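Local coordinates for protein cytidine deaminase (Burkholderia pseudomallei, PDB 3DMO) that probably deaminates cytidine and 2'-deoxycytidine to uridine and 2'-deoxyuridine at a zinc-containing active site, salvaging pyrimidines for UMP synthesis, at residues A[25-28]-A[29-32]. Sequence-based numbering, arbitrary orientation.
Sequences AYAP and YSNF
Y26 and Y29 lay their rings against P28, in the turn of the loop that joins helix 11-22 to strand 34-40 in the cytidine deaminase fold. The Y26 ring lies over P28, whose CD stands 3.7 Å from the ring plane, over its centre. Both tyrosine hydroxyls, 4.2 Å apart from Y26 OH to Y29 OH, are hydrogen-bonded to the same oxygen, OE2 of E105 of a second subunit, which ties the turn to that neighbouring subunit. At A27 the chain folds back: the backbone N of N31 donates to A27 O at 2.9 Å, a weak bond with 129° at the hydrogen. A27 CB also packs 3.7 Å from F32 O and touches S30 OG. P28 then supplies a CH-pi contact, its CG lying over the Y29 ring face, 4.1 Å from the centroid. With chi1 at -54°, Y29 CG stands anti to its carbonyl carbon, beside the backbone N, which turns one ring face to P28 CG. Hydrogen bonds from Y29 N and S30 OG to E52, predicted to bind substrate, probably put the turn beside the substrate pocket. That same S30 OG accepts from F32 N at 3.0 Å, with an N-H...O angle of 148°, closing an ST turn.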
loop_
_atom_site.group_PDB
_atom_site.type_symbol
_atom_site.label_atom_id
_atom_site.label_comp_id
_atom_site.label_asym_id
_atom_site.label_seq_id
_atom_site.Cartn_x
_atom_site.Cartn_y
_atom_site.Cartn_z
ATOM N N ALA A 25 -11.889 -15.540 4.248
ATOM C CA ALA A 25 -11.477 -14.145 4.426
ATOM C C ALA A 25 -11.288 -13.769 5.895
ATOM O O ALA A 25 -11.976 -14.283 6.781
ATOM C CB ALA A 25 -12.474 -13.211 3.776
ATOM N N TYR A 26 -10.325 -12.892 6.140
ATOM C CA TYR A 26 -10.154 -12.275 7.444
ATOM C C TYR A 26 -10.499 -10.803 7.264
ATOM O O TYR A 26 -9.653 -9.998 6.860
ATOM C CB TYR A 26 -8.723 -12.473 7.968
ATOM C CG TYR A 26 -8.433 -11.781 9.285
ATOM C CD1 TYR A 26 -9.015 -12.217 10.478
ATOM C CD2 TYR A 26 -7.566 -10.684 9.332
ATOM C CE1 TYR A 26 -8.739 -11.563 11.692
ATOM C CE2 TYR A 26 -7.282 -10.034 10.528
ATOM C CZ TYR A 26 -7.872 -10.472 11.698
ATOM O OH TYR A 26 -7.577 -9.812 12.870
ATOM N N ALA A 27 -11.762 -10.470 7.525
ATOM C CA ALA A 27 -12.261 -9.105 7.345
ATOM C C ALA A 27 -13.120 -8.620 8.529
ATOM O O ALA A 27 -14.276 -8.239 8.335
ATOM C CB ALA A 27 -13.037 -8.989 6.021
ATOM N N PRO A 28 -12.549 -8.594 9.752
ATOM C CA PRO A 28 -13.360 -8.177 10.897
ATOM C C PRO A 28 -13.589 -6.665 10.953
ATOM O O PRO A 28 -14.391 -6.200 11.764
ATOM C CB PRO A 28 -12.522 -8.627 12.093
ATOM C CG PRO A 28 -11.126 -8.512 11.614
ATOM C CD PRO A 28 -11.162 -8.905 10.159
ATOM N N TYR A 29 -12.901 -5.904 10.103
ATOM C CA TYR A 29 -13.041 -4.446 10.118
ATOM C C TYR A 29 -14.121 -3.959 9.158
ATOM O O TYR A 29 -15.003 -3.202 9.561
ATOM C CB TYR A 29 -11.690 -3.750 9.872
ATOM C CG TYR A 29 -10.641 -4.224 10.853
ATOM C CD1 TYR A 29 -9.733 -5.215 10.495
ATOM C CD2 TYR A 29 -10.604 -3.734 12.162
ATOM C CE1 TYR A 29 -8.791 -5.685 11.395
ATOM C CE2 TYR A 29 -9.668 -4.201 13.075
ATOM C CZ TYR A 29 -8.769 -5.184 12.686
ATOM O OH TYR A 29 -7.837 -5.660 13.577
ATOM N N SER A 30 -14.058 -4.393 7.899
ATOM C CA SER A 30 -15.086 -4.048 6.910
ATOM C C SER A 30 -16.309 -4.954 7.013
ATOM O O SER A 30 -17.421 -4.553 6.640
ATOM C CB SER A 30 -14.524 -4.126 5.488
ATOM O OG SER A 30 -14.249 -5.467 5.113
ATOM N N ASN A 31 -16.094 -6.171 7.508
ATOM C CA ASN A 31 -17.084 -7.250 7.417
ATOM C C ASN A 31 -17.517 -7.525 5.971
ATOM O O ASN A 31 -18.632 -7.982 5.714
ATOM C CB ASN A 31 -18.296 -6.979 8.324
ATOM C CG ASN A 31 -17.967 -7.145 9.788
ATOM O OD1 ASN A 31 -17.488 -8.198 10.215
ATOM N ND2 ASN A 31 -18.210 -6.100 10.569
ATOM N N PHE A 32 -16.619 -7.245 5.034
ATOM C CA PHE A 32 -16.890 -7.411 3.619
ATOM C C PHE A 32 -15.912 -8.447 3.079
ATOM O O PHE A 32 -14.751 -8.138 2.824
ATOM C CB PHE A 32 -16.717 -6.071 2.900
ATOM C CG PHE A 32 -17.124 -6.093 1.449
ATOM C CD1 PHE A 32 -18.470 -6.002 1.083
ATOM C CD2 PHE A 32 -16.161 -6.186 0.444
ATOM C CE1 PHE A 32 -18.847 -6.011 -0.261
ATOM C CE2 PHE A 32 -16.530 -6.195 -0.906
ATOM C CZ PHE A 32 -17.873 -6.108 -1.257
#